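MlnD (Bacillus methylotrophicus, PDB 5IL5) probably takes part in building a polyketide antibiotic as a trans-AT polyketide synthase, this chain being its dehydratase domain, which in relatives removes water from carrier-bound beta-hydroxyacyl intermediates. Local coordinates at residues D31-I36 and K209-K214; K47-V52 and N108-I113; T55-K60 and D183-A188; I202-G207 and P215-S220. All blocks are in the same frame, centred on the assembly; numbering follows the deposited sequence.

Contact 1 of 4, residues D31-I36 and K209-K214; sequences DLHPYI and KGCIIK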
loop_
_atom_site.group_PDB
_atom_site.type_symbol
_atom_site.label_atom_id
_atom_site.label_comp_id
_atom_site.label_asym_id
_atom_site.label_seq_id
_atom_site.Cartn_x
_atom_site.Cartn_y
_atom_site.Cartn_z
ATOM N N ASP A 31 -1.537 -10.422 1.619
ATOM C CA ASP A 31 -2.567 -9.792 2.438
ATOM C C ASP A 31 -1.986 -9.119 3.672
ATOM O O ASP A 31 -1.127 -9.677 4.358
ATOM C CB ASP A 31 -3.625 -10.815 2.871
ATOM C CG ASP A 31 -4.636 -11.115 1.772
ATOM O OD1 ASP A 31 -4.314 -10.881 0.586
ATOM O OD2 ASP A 31 -5.753 -11.587 2.106
ATOM N N LEU A 32 -2.476 -7.911 3.948
ATOM C CA LEU A 32 -2.163 -7.230 5.194
ATOM C C LEU A 32 -2.958 -7.780 6.375
ATOM O O LEU A 32 -2.541 -7.604 7.526
ATOM C CB LEU A 32 -2.427 -5.733 5.046
ATOM C CG LEU A 32 -1.547 -5.004 4.033
ATOM C CD1 LEU A 32 -2.128 -3.641 3.706
ATOM C CD2 LEU A 32 -0.148 -4.865 4.597
ATOM N N HIS A 33 -4.079 -8.446 6.126
ATOM C CA HIS A 33 -4.974 -8.875 7.191
ATOM C C HIS A 33 -6.058 -9.752 6.566
ATOM O O HIS A 33 -6.329 -9.629 5.370
ATOM C CB HIS A 33 -5.577 -7.655 7.909
ATOM C CG HIS A 33 -6.530 -7.960 9.023
ATOM N ND1 HIS A 33 -7.864 -8.246 8.826
ATOM C CD2 HIS A 33 -6.341 -7.960 10.362
ATOM C CE1 HIS A 33 -8.449 -8.424 9.998
ATOM N NE2 HIS A 33 -7.545 -8.259 10.945
ATOM N N PRO A 34 -6.672 -10.656 7.340
ATOM C CA PRO A 34 -7.720 -11.511 6.754
ATOM C C PRO A 34 -8.808 -10.746 6.007
ATOM O O PRO A 34 -9.423 -11.304 5.088
ATOM C CB PRO A 34 -8.295 -12.251 7.975
ATOM C CG PRO A 34 -7.333 -12.019 9.110
ATOM C CD PRO A 34 -6.166 -11.232 8.596
ATOM N N TYR A 35 -9.077 -9.495 6.381
ATOM C CA TYR A 35 -10.061 -8.671 5.697
ATOM C C TYR A 35 -9.444 -7.542 4.883
ATOM O O TYR A 35 -10.183 -6.827 4.202
ATOM C CB TYR A 35 -11.057 -8.065 6.697
ATOM C CG TYR A 35 -11.602 -9.008 7.749
ATOM C CD1 TYR A 35 -12.005 -10.296 7.427
ATOM C CD2 TYR A 35 -11.765 -8.583 9.060
ATOM C CE1 TYR A 35 -12.520 -11.143 8.390
ATOM C CE2 TYR A 35 -12.281 -9.421 10.023
ATOM C CZ TYR A 35 -12.659 -10.698 9.683
ATOM O OH TYR A 35 -13.173 -11.532 10.644
ATOM N N ILE A 36 -8.127 -7.354 4.933
ATOM C CA ILE A 36 -7.451 -6.275 4.212
ATOM C C ILE A 36 -6.396 -6.898 3.306
ATOM O O ILE A 36 -5.470 -7.561 3.788
ATOM C CB ILE A 36 -6.824 -5.243 5.170
ATOM C CG1 ILE A 36 -7.882 -4.686 6.137
ATOM C CG2 ILE A 36 -6.147 -4.120 4.397
ATOM C CD1 ILE A 36 -7.299 -3.883 7.294
ATOM N N LYS A 209 -4.333 -15.931 12.302
ATOM C CA LYS A 209 -3.590 -15.209 13.321
ATOM C C LYS A 209 -3.946 -13.731 13.326
ATOM O O LYS A 209 -3.936 -13.091 14.386
ATOM C CB LYS A 209 -2.095 -15.391 13.071
ATOM C CG LYS A 209 -1.229 -15.214 14.291
ATOM C CD LYS A 209 -1.220 -16.476 15.133
ATOM C CE LYS A 209 -0.269 -16.333 16.289
ATOM N NZ LYS A 209 -0.300 -17.512 17.192
ATOM N N GLY A 210 -4.285 -13.181 12.160
ATOM C CA GLY A 210 -4.344 -11.739 12.007
ATOM C C GLY A 210 -5.460 -11.064 12.777
ATOM O O GLY A 210 -5.302 -9.923 13.217
ATOM N N CYS A 211 -6.601 -11.738 12.947
ATOM C CA CYS A 211 -7.753 -11.113 13.593
ATOM C C CYS A 211 -7.479 -10.933 15.077
ATOM O O CYS A 211 -7.345 -11.916 15.812
ATOM C CB CYS A 211 -9.013 -11.949 13.390
ATOM S SG CYS A 211 -9.913 -11.622 11.872
ATOM N N ILE A 212 -7.382 -9.675 15.518
ATOM C CA ILE A 212 -7.370 -9.390 16.948
ATOM C C ILE A 212 -8.754 -9.630 17.527
ATOM O O ILE A 212 -8.920 -10.322 18.538
ATOM C CB ILE A 212 -6.916 -7.942 17.201
ATOM C CG1 ILE A 212 -5.497 -7.710 16.676
ATOM C CG2 ILE A 212 -7.022 -7.601 18.670
ATOM C CD1 ILE A 212 -4.416 -8.469 17.376
ATOM N N ILE A 213 -9.770 -9.090 16.865
ATOM C CA ILE A 213 -11.160 -9.271 17.249
ATOM C C ILE A 213 -11.718 -10.380 16.372
ATOM O O ILE A 213 -11.987 -10.164 15.186
ATOM C CB ILE A 213 -11.962 -7.974 17.086
ATOM C CG1 ILE A 213 -11.400 -6.883 18.003
ATOM C CG2 ILE A 213 -13.439 -8.218 17.352
ATOM C CD1 ILE A 213 -12.066 -5.521 17.839
ATOM N N LYS A 214 -11.904 -11.565 16.945
ATOM C CA LYS A 214 -12.346 -12.691 16.141
ATOM C C LYS A 214 -13.787 -12.483 15.683
ATOM O O LYS A 214 -14.605 -11.938 16.429
ATOM C CB LYS A 214 -12.239 -14.011 16.894
ATOM C CG LYS A 214 -10.826 -14.481 17.117
ATOM C CD LYS A 214 -10.826 -15.886 17.674
ATOM C CE LYS A 214 -9.416 -16.386 17.902
ATOM N NZ LYS A 214 -9.385 -17.700 18.607
HETATM O O HOH W 1 -13.805 -9.818 13.048
#
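The imidazole of His33 carries the CD of its own neighbour Pro34 over one face, 3.3 Å above the plane and displaced toward the rim, while CA of Tyr35 lies in plane at its edge. The phenol of Tyr35 has water 1 in plane at its edge, and Cys211 SG approaches that ring obliquely, 4.2 Å from the centroid and 39° off the normal. This is a cysteine sulfur-aromatic contact in which Cys211 SG reaches CZ and OH of Tyr35 and lies 3.8 Å from Pro34 CG. SG is anti to its own carbonyl carbon, which sets it among the three side chains. Gly210 runs alongside, its O 3.6 Å from His33 NE2 and its CA 3.9 Å from Pro34 CD. Water 1 ties the segments together, lying 3.0 Å from Tyr35 OH and donating to Ile213 O.

The rings stem from a type I turn, His33 to Ile36, and with CG anti to the backbone N (chi1 179°) the imidazole folds back so that His33 ND1 accepts Tyr35 N-H at 3.0 Å, nearly straight at 171°. The contact thus joins the start of the N-terminal hotdog to the loop before helix 215-229 of the C-terminal one. Glu76 of helix 74-86 bonds His33 NE2 and the backbone N of Ile212 and Ile213. With ND1 taking an N-H, the ring is probably neutral with its proton on NE2, directed at Glu76, whose carboxylate would polarise it.

Contact 2 of 4, residues K47-V52 and N108-I113; sequences KFLINV and NEQIRI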
loop_
_atom_site.group_PDB
_atom_site.type_symbol
_atom_site.label_atom_id
_atom_site.label_comp_id
_atom_site.label_asym_id
_atom_site.label_seq_id
_atom_site.Cartn_x
_atom_site.Cartn_y
_atom_site.Cartn_z
ATOM N N LYS A 47 -5.608 4.852 2.529
ATOM C CA LYS A 47 -6.714 3.918 2.383
ATOM C C LYS A 47 -6.207 2.525 2.045
ATOM O O LYS A 47 -5.121 2.361 1.481
ATOM C CB LYS A 47 -7.681 4.418 1.309
ATOM C CG LYS A 47 -6.989 4.814 0.020
ATOM C CD LYS A 47 -7.931 5.530 -0.909
ATOM C CE LYS A 47 -7.153 6.263 -1.970
ATOM N NZ LYS A 47 -8.031 6.705 -3.071
ATOM N N PHE A 48 -7.031 1.530 2.380
ATOM C CA PHE A 48 -6.733 0.122 2.171
ATOM C C PHE A 48 -7.898 -0.551 1.457
ATOM O O PHE A 48 -9.047 -0.118 1.563
ATOM C CB PHE A 48 -6.489 -0.620 3.495
ATOM C CG PHE A 48 -5.367 -0.069 4.333
ATOM C CD1 PHE A 48 -5.563 1.019 5.164
ATOM C CD2 PHE A 48 -4.133 -0.689 4.337
ATOM C CE1 PHE A 48 -4.536 1.502 5.951
ATOM C CE2 PHE A 48 -3.104 -0.210 5.123
ATOM C CZ PHE A 48 -3.308 0.882 5.930
ATOM N N LEU A 49 -7.588 -1.628 0.738
ATOM C CA LEU A 49 -8.589 -2.416 0.024
ATOM C C LEU A 49 -9.116 -3.537 0.923
ATOM O O LEU A 49 -8.335 -4.331 1.458
ATOM C CB LEU A 49 -7.975 -3.002 -1.246
ATOM C CG LEU A 49 -8.912 -3.515 -2.340
ATOM C CD1 LEU A 49 -8.125 -3.635 -3.626
ATOM C CD2 LEU A 49 -9.558 -4.837 -1.994
ATOM N N ILE A 50 -10.431 -3.606 1.082
ATOM C CA ILE A 50 -11.074 -4.641 1.884
ATOM C C ILE A 50 -11.503 -5.777 0.966
ATOM O O ILE A 50 -12.072 -5.541 -0.107
ATOM C CB ILE A 50 -12.293 -4.075 2.638
ATOM C CG1 ILE A 50 -11.905 -2.892 3.534
ATOM C CG2 ILE A 50 -12.995 -5.182 3.437
ATOM C CD1 ILE A 50 -11.412 -3.268 4.906
ATOM N N ASN A 51 -11.286 -7.016 1.402
ATOM C CA ASN A 51 -11.768 -8.170 0.648
ATOM C C ASN A 51 -12.171 -9.251 1.639
ATOM O O ASN A 51 -11.310 -9.875 2.264
ATOM C CB ASN A 51 -10.720 -8.685 -0.336
ATOM C CG ASN A 51 -11.229 -9.857 -1.147
ATOM O OD1 ASN A 51 -12.448 -10.062 -1.265
ATOM N ND2 ASN A 51 -10.310 -10.604 -1.756
ATOM N N VAL A 52 -13.480 -9.473 1.766
ATOM C CA VAL A 52 -14.046 -10.513 2.614
ATOM C C VAL A 52 -14.783 -11.567 1.797
ATOM O O VAL A 52 -15.588 -12.320 2.344
ATOM C CB VAL A 52 -14.978 -9.915 3.686
ATOM C CG1 VAL A 52 -14.191 -9.056 4.656
ATOM C CG2 VAL A 52 -16.104 -9.127 3.038
ATOM N N ASN A 108 -20.148 -8.100 -6.649
ATOM C CA ASN A 108 -18.920 -7.900 -5.897
ATOM C C ASN A 108 -18.499 -6.438 -5.947
ATOM O O ASN A 108 -17.658 -6.051 -6.764
ATOM C CB ASN A 108 -17.810 -8.796 -6.441
ATOM C CG ASN A 108 -16.600 -8.834 -5.534
ATOM O OD1 ASN A 108 -16.730 -8.886 -4.310
ATOM N ND2 ASN A 108 -15.414 -8.812 -6.126
ATOM N N GLU A 109 -19.090 -5.615 -5.087
ATOM C CA GLU A 109 -18.657 -4.235 -4.941
ATOM C C GLU A 109 -17.378 -4.226 -4.117
ATOM O O GLU A 109 -17.361 -4.718 -2.985
ATOM C CB GLU A 109 -19.748 -3.391 -4.279
ATOM C CG GLU A 109 -20.912 -3.000 -5.193
ATOM C CD GLU A 109 -20.477 -2.139 -6.351
ATOM O OE1 GLU A 109 -19.676 -1.210 -6.129
ATOM O OE2 GLU A 109 -20.932 -2.379 -7.485
ATOM N N GLN A 110 -16.306 -3.686 -4.686
ATOM C CA GLN A 110 -15.034 -3.617 -3.980
ATOM C C GLN A 110 -15.152 -2.657 -2.802
ATOM O O GLN A 110 -15.683 -1.552 -2.943
ATOM C CB GLN A 110 -13.931 -3.172 -4.938
ATOM C CG GLN A 110 -12.530 -3.617 -4.547
ATOM C CD GLN A 110 -12.316 -5.111 -4.701
ATOM O OE1 GLN A 110 -11.937 -5.798 -3.750
ATOM N NE2 GLN A 110 -12.559 -5.622 -5.900
ATOM N N ILE A 111 -14.674 -3.084 -1.635
ATOM C CA ILE A 111 -14.809 -2.323 -0.396
ATOM C C ILE A 111 -13.448 -1.772 0.007
ATOM O O ILE A 111 -12.437 -2.481 -0.054
ATOM C CB ILE A 111 -15.385 -3.205 0.727
ATOM C CG1 ILE A 111 -16.744 -3.776 0.314
ATOM C CG2 ILE A 111 -15.505 -2.400 2.024
ATOM C CD1 ILE A 111 -17.032 -5.140 0.907
ATOM N N ARG A 112 -13.430 -0.515 0.445
ATOM C CA ARG A 112 -12.214 0.154 0.883
ATOM C C ARG A 112 -12.487 0.880 2.190
ATOM O O ARG A 112 -13.629 1.226 2.504
ATOM C CB ARG A 112 -11.726 1.172 -0.143
ATOM C CG ARG A 112 -12.580 2.425 -0.157
ATOM C CD ARG A 112 -12.244 3.345 -1.289
ATOM N NE ARG A 112 -12.999 4.589 -1.180
ATOM C CZ ARG A 112 -12.697 5.700 -1.837
ATOM N NH1 ARG A 112 -11.662 5.711 -2.661
ATOM N NH2 ARG A 112 -13.427 6.792 -1.673
ATOM N N ILE A 113 -11.420 1.141 2.943
ATOM C CA ILE A 113 -11.499 1.943 4.155
ATOM C C ILE A 113 -10.614 3.168 3.981
ATOM O O ILE A 113 -9.430 3.043 3.644
ATOM C CB ILE A 113 -11.086 1.136 5.400
ATOM C CG1 ILE A 113 -11.161 2.012 6.654
ATOM C CG2 ILE A 113 -9.691 0.555 5.234
ATOM C CD1 ILE A 113 -11.075 1.232 7.946
#
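Strands 47-50 and 111-113 run antiparallel, with axes 4.4 Å apart and 151° between their directions; Phe48 and Ile113 form a hydrogen-bonded pair and Leu49 and Arg112 a non-hydrogen-bonded one. Phe48 N donates to Ile113 O at 3.1 Å and Ile113 N to Phe48 O at 3.0 Å, both in the carbonyl plane. Further along, Ile50 N meets Ile111 O from 25° above the carbonyl plane. On one face Phe48 and Ile113 lie side by side, CB of the former 3.8 Å from CG2 of the latter. Ile50 crosses Ile111 obliquely on the same face, with its CB 3.7 Å from Ile111 CG2. This apolar face belongs to the N-terminal hotdog fold, whose sheet wraps a long helix: Phe48 packs on Ala81 and Met84 of helix 74-86, and Ile50 on Met77. On the other face, Leu49 CG is anti to the backbone N (chi1 -163°), and its CD2 crosses Gln110, coming 3.9 Å from CD. Lys47 and Arg112 also cross obliquely, their like-charged NZ and NH1 3.8 Å apart. Each cation has its own counter-ion, Asp42 for Lys47 and Glu127 on the next strand for Arg112, which probably offsets their repulsion.

Contact 3 of 4, residues T55-K60 and D183-A188; sequences TGLYIK and DSLKAA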
loop_
_atom_site.group_PDB
_atom_site.type_symbol
_atom_site.label_atom_id
_atom_site.label_comp_id
_atom_site.label_asym_id
_atom_site.label_seq_id
_atom_site.Cartn_x
_atom_site.Cartn_y
_atom_site.Cartn_z
ATOM N N THR A 55 -14.015 -15.227 3.085
ATOM C CA THR A 55 -14.371 -15.589 4.449
ATOM C C THR A 55 -15.738 -16.264 4.445
ATOM O O THR A 55 -16.606 -15.943 3.627
ATOM C CB THR A 55 -14.418 -14.365 5.361
ATOM O OG1 THR A 55 -15.673 -13.701 5.189
ATOM C CG2 THR A 55 -13.300 -13.388 5.045
ATOM N N GLY A 56 -15.938 -17.193 5.376
ATOM C CA GLY A 56 -17.171 -17.958 5.355
ATOM C C GLY A 56 -18.257 -17.323 6.193
ATOM O O GLY A 56 -19.209 -17.989 6.606
ATOM N N LEU A 57 -18.149 -16.014 6.394
ATOM C CA LEU A 57 -18.896 -15.301 7.419
ATOM C C LEU A 57 -20.020 -14.506 6.768
ATOM O O LEU A 57 -19.759 -13.590 5.981
ATOM C CB LEU A 57 -17.967 -14.376 8.206
ATOM C CG LEU A 57 -16.600 -14.949 8.608
ATOM C CD1 LEU A 57 -15.650 -13.823 8.975
ATOM C CD2 LEU A 57 -16.711 -15.940 9.757
ATOM N N TYR A 58 -21.263 -14.862 7.089
ATOM C CA TYR A 58 -22.420 -14.122 6.609
ATOM C C TYR A 58 -23.521 -14.160 7.662
ATOM O O TYR A 58 -23.582 -15.075 8.489
ATOM C CB TYR A 58 -22.938 -14.675 5.269
ATOM C CG TYR A 58 -23.314 -16.138 5.296
ATOM C CD1 TYR A 58 -24.561 -16.554 5.750
ATOM C CD2 TYR A 58 -22.423 -17.108 4.851
ATOM C CE1 TYR A 58 -24.903 -17.896 5.772
ATOM C CE2 TYR A 58 -22.758 -18.450 4.868
ATOM C CZ TYR A 58 -23.999 -18.838 5.329
ATOM O OH TYR A 58 -24.332 -20.172 5.349
ATOM N N ILE A 59 -24.390 -13.146 7.627
ATOM C CA ILE A 59 -25.620 -13.141 8.407
ATOM C C ILE A 59 -26.778 -12.884 7.454
ATOM O O ILE A 59 -26.596 -12.423 6.326
ATOM C CB ILE A 59 -25.624 -12.091 9.547
ATOM C CG1 ILE A 59 -25.487 -10.664 9.009
ATOM C CG2 ILE A 59 -24.503 -12.368 10.534
ATOM C CD1 ILE A 59 -25.889 -9.596 10.025
ATOM N N LYS A 60 -27.980 -13.203 7.925
ATOM C CA LYS A 60 -29.215 -12.903 7.216
ATOM C C LYS A 60 -30.194 -12.275 8.195
ATOM O O LYS A 60 -30.224 -12.645 9.372
ATOM C CB LYS A 60 -29.839 -14.160 6.610
ATOM C CG LYS A 60 -28.857 -15.075 5.893
ATOM C CD LYS A 60 -29.550 -16.334 5.372
ATOM C CE LYS A 60 -28.605 -17.204 4.554
ATOM N NZ LYS A 60 -29.259 -18.428 4.022
ATOM N N ASP A 183 -22.647 -21.100 10.549
ATOM C CA ASP A 183 -22.122 -21.825 11.704
ATOM C C ASP A 183 -20.782 -21.263 12.151
ATOM O O ASP A 183 -20.417 -21.380 13.328
ATOM C CB ASP A 183 -21.955 -23.310 11.385
ATOM C CG ASP A 183 -23.269 -24.001 11.110
ATOM O OD1 ASP A 183 -24.336 -23.400 11.379
ATOM O OD2 ASP A 183 -23.234 -25.155 10.627
ATOM N N SER A 184 -20.036 -20.654 11.229
ATOM C CA SER A 184 -18.774 -20.017 11.575
ATOM C C SER A 184 -18.955 -18.847 12.528
ATOM O O SER A 184 -17.962 -18.372 13.087
ATOM C CB SER A 184 -18.073 -19.530 10.311
ATOM O OG SER A 184 -18.906 -18.624 9.613
ATOM N N LEU A 185 -20.186 -18.381 12.735
ATOM C CA LEU A 185 -20.472 -17.300 13.669
ATOM C C LEU A 185 -21.326 -17.756 14.848
ATOM O O LEU A 185 -21.865 -16.920 15.579
ATOM C CB LEU A 185 -21.158 -16.148 12.940
ATOM C CG LEU A 185 -20.258 -15.355 11.997
ATOM C CD1 LEU A 185 -21.082 -14.582 10.986
ATOM C CD2 LEU A 185 -19.395 -14.412 12.802
ATOM N N LYS A 186 -21.455 -19.067 15.048
ATOM C CA LYS A 186 -22.252 -19.623 16.138
ATOM C C LYS A 186 -21.306 -20.093 17.242
ATOM O O LYS A 186 -20.964 -21.270 17.356
ATOM C CB LYS A 186 -23.136 -20.752 15.623
ATOM C CG LYS A 186 -24.320 -20.260 14.819
ATOM C CD LYS A 186 -25.332 -21.359 14.604
ATOM C CE LYS A 186 -26.299 -20.998 13.502
ATOM N NZ LYS A 186 -27.543 -21.808 13.587
ATOM N N ALA A 187 -20.874 -19.135 18.062
ATOM C CA ALA A 187 -19.958 -19.402 19.160
ATOM C C ALA A 187 -20.654 -19.558 20.508
ATOM O O ALA A 187 -20.016 -20.005 21.467
ATOM C CB ALA A 187 -18.921 -18.278 19.249
ATOM N N ALA A 188 -21.928 -19.197 20.611
ATOM C CA ALA A 188 -22.651 -19.304 21.873
ATOM C C ALA A 188 -22.918 -20.767 22.221
ATOM O O ALA A 188 -23.497 -21.507 21.418
ATOM C CB ALA A 188 -23.962 -18.523 21.792
#
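One methyl, Leu185 CD1, does most of the touching, resting against the backbone of Tyr58 with that residue's O at 3.6 Å. The same methyl meets the flanking side chains, Leu57 CB at 4.2 Å and, in an oblique crossing, Ile59 CG2 at 4.1 Å. Leu185 CG lies anti to its own carbonyl carbon (chi1 -71°), and the CB of this residue already points at the other segment. Beside it Ser184 presents its hydroxyl, with OG 3.5 Å from Leu57 CD2 and 3.1 Å from Gly56 O; OG stands between its own backbone N and carbonyl carbon (chi1 58°).

In the next shell Ser182 takes over, hydrogen-bonding Ser184 OG through its own hydroxyl and pairing with Tyr58 through its backbone. Residues 59-61 there form a two-stranded antiparallel ladder with 179-181, joining the N-terminal hotdog to the C-terminal one. The turn of Asp183 to Lys186, closed by Lys186 N to Asp183 O, carries Leu185 into place, and Leu185 O is bonded by Gln223 of helix 215-229. The chemistry is therefore divided: the leucine methyl contributes mainly dispersion contacts, while polar bonds to Ser182 position Ser184 and Tyr58, and Gln223 holds Leu185 O.

Contact 4 of 4, residues I202-G207 and P215-S220; sequences IKAKAG and PEVIES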
loop_
_atom_site.group_PDB
_atom_site.type_symbol
_atom_site.label_atom_id
_atom_site.label_comp_id
_atom_site.label_asym_id
_atom_site.label_seq_id
_atom_site.Cartn_x
_atom_site.Cartn_y
_atom_site.Cartn_z
ATOM N N ILE A 202 -19.405 -18.626 25.571
ATOM C CA ILE A 202 -18.949 -18.722 24.198
ATOM C C ILE A 202 -17.686 -19.559 24.152
ATOM O O ILE A 202 -16.971 -19.721 25.146
ATOM C CB ILE A 202 -18.711 -17.341 23.562
ATOM C CG1 ILE A 202 -17.662 -16.539 24.344
ATOM C CG2 ILE A 202 -20.020 -16.585 23.512
ATOM C CD1 ILE A 202 -16.970 -15.483 23.510
ATOM N N LYS A 203 -17.440 -20.125 22.979
ATOM C CA LYS A 203 -16.212 -20.852 22.706
ATOM C C LYS A 203 -15.648 -20.287 21.417
ATOM O O LYS A 203 -16.246 -20.445 20.347
ATOM C CB LYS A 203 -16.478 -22.358 22.623
ATOM C CG LYS A 203 -15.278 -23.188 22.262
ATOM C CD LYS A 203 -15.610 -24.667 22.287
ATOM C CE LYS A 203 -14.495 -25.463 21.664
ATOM N NZ LYS A 203 -13.264 -25.347 22.461
ATOM N N ALA A 204 -14.507 -19.620 21.526
ATOM C CA ALA A 204 -13.902 -19.024 20.356
ATOM C C ALA A 204 -13.383 -20.124 19.447
ATOM O O ALA A 204 -13.120 -21.253 19.871
ATOM C CB ALA A 204 -12.769 -18.079 20.743
ATOM N N LYS A 205 -13.252 -19.786 18.175
ATOM C CA LYS A 205 -12.787 -20.725 17.172
ATOM C C LYS A 205 -11.393 -20.284 16.772
ATOM O O LYS A 205 -11.208 -19.141 16.339
ATOM C CB LYS A 205 -13.739 -20.710 15.978
ATOM C CG LYS A 205 -15.146 -21.161 16.346
ATOM C CD LYS A 205 -16.145 -20.708 15.316
ATOM C CE LYS A 205 -17.546 -21.121 15.703
ATOM N NZ LYS A 205 -18.521 -20.423 14.849
ATOM N N ALA A 206 -10.416 -21.178 16.903
ATOM C CA ALA A 206 -9.078 -20.817 16.467
ATOM C C ALA A 206 -9.126 -20.547 14.974
ATOM O O ALA A 206 -9.662 -21.347 14.200
ATOM C CB ALA A 206 -8.065 -21.912 16.796
ATOM N N GLY A 207 -8.553 -19.426 14.574
ATOM C CA GLY A 207 -8.662 -18.969 13.217
ATOM C C GLY A 207 -7.455 -18.139 12.852
ATOM O O GLY A 207 -6.466 -18.110 13.593
ATOM N N PRO A 215 -14.131 -12.907 14.464
ATOM C CA PRO A 215 -15.491 -12.638 13.976
ATOM C C PRO A 215 -16.575 -13.238 14.856
ATOM O O PRO A 215 -17.579 -12.568 15.132
ATOM C CB PRO A 215 -15.479 -13.252 12.565
ATOM C CG PRO A 215 -14.390 -14.253 12.594
ATOM C CD PRO A 215 -13.342 -13.669 13.479
ATOM N N GLU A 216 -16.397 -14.479 15.320
ATOM C CA GLU A 216 -17.438 -15.109 16.124
ATOM C C GLU A 216 -17.539 -14.489 17.511
ATOM O O GLU A 216 -18.632 -14.455 18.087
ATOM C CB GLU A 216 -17.219 -16.621 16.219
ATOM C CG GLU A 216 -16.097 -17.099 17.135
ATOM C CD GLU A 216 -14.724 -16.966 16.520
ATOM O OE1 GLU A 216 -14.623 -16.525 15.357
ATOM O OE2 GLU A 216 -13.744 -17.328 17.202
ATOM N N VAL A 217 -16.432 -13.986 18.061
ATOM C CA VAL A 217 -16.488 -13.347 19.373
ATOM C C VAL A 217 -17.294 -12.054 19.307
ATOM O O VAL A 217 -18.229 -11.848 20.090
ATOM C CB VAL A 217 -15.070 -13.105 19.919
ATOM C CG1 VAL A 217 -15.126 -12.354 21.247
ATOM C CG2 VAL A 217 -14.353 -14.423 20.110
ATOM N N ILE A 218 -16.942 -11.155 18.388
ATOM C CA ILE A 218 -17.662 -9.891 18.305
ATOM C C ILE A 218 -19.088 -10.093 17.806
ATOM O O ILE A 218 -19.955 -9.260 18.080
ATOM C CB ILE A 218 -16.883 -8.884 17.431
ATOM C CG1 ILE A 218 -17.479 -7.476 17.549
ATOM C CG2 ILE A 218 -16.862 -9.311 15.966
ATOM C CD1 ILE A 218 -17.265 -6.804 18.891
ATOM N N GLU A 219 -19.364 -11.174 17.071
ATOM C CA GLU A 219 -20.744 -11.440 16.678
ATOM C C GLU A 219 -21.567 -11.971 17.844
ATOM O O GLU A 219 -22.777 -11.731 17.903
ATOM C CB GLU A 219 -20.787 -12.422 15.510
ATOM C CG GLU A 219 -22.154 -12.529 14.856
ATOM C CD GLU A 219 -22.643 -11.219 14.281
ATOM O OE1 GLU A 219 -21.809 -10.345 13.966
ATOM O OE2 GLU A 219 -23.871 -11.059 14.156
ATOM N N SER A 220 -20.943 -12.696 18.773
ATOM C CA SER A 220 -21.623 -13.021 20.022
ATOM C C SER A 220 -22.080 -11.756 20.732
ATOM O O SER A 220 -23.162 -11.723 21.327
ATOM C CB SER A 220 -20.701 -13.834 20.928
ATOM O OG SER A 220 -20.487 -15.128 20.402
HETATM O O HOH W 2 -11.724 -17.619 14.495
#
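Glu216 leaves the first turn of helix 215-229 with its CB directed at the 202-207 loop and CG in the crowded position between backbone N and carbonyl carbon (chi1 75°). Glu216 CG then passes 4.0 Å from Lys205 CD, and the chain bends at chi2, bringing Glu216 CD 3.9 Å from Lys205 CB. At the tip Glu216 OE2 accepts the backbone N-H of Lys205 at 2.7 Å, almost straight at 171° but from 45° above the carboxylate plane. OE1 turns to water 2, which lies within hydrogen-bonding distance of Lys205 O as well and has more acceptors about it than protons to give. The helix is the central one of the C-terminal hotdog fold, and the loop returns to it from the end of strand 197-202. A carboxylate in the first turn would also be favoured by the helix dipole. Lys205 crosses Glu216 obliquely and extends past it, its NZ going to Asp183 O. Farther along, Ala204 CB packs on Val217 CG2 at 4.0 Å. Ile202 CG2 reaches Ser220 OG at 3.5 Å; that hydroxyl is turned back to donate in plane to Glu216 O, which also takes Ser220 N-H, and Ser220 and Ile202 both lean on Val255.

In the fold
From the N terminus, residues 31-36 open contact 1, and 47-52 and 55-60 open contacts 2 and 3 in turn. Contact 2 closes first, at 108-113, joining two strands of the N-terminal hotdog. Contact 3 closes at 183-188 in the C-terminal hotdog, so contacts 2 and 3 cross. Segment 202-207 then opens contact 4, but 209-214 closes contact 1 before 215-220 closes contact 4, so these cross as well. Contact 1 encloses both 2 and 3, and like 3 it bridges the two hotdogs. Contact 4 remains within the second. Tyr35 packs against segment 55-60 and Pro215, and segments 183-188 and 202-207 meet through the Lys205 ammonium, linking contacts 1, 3 and 4.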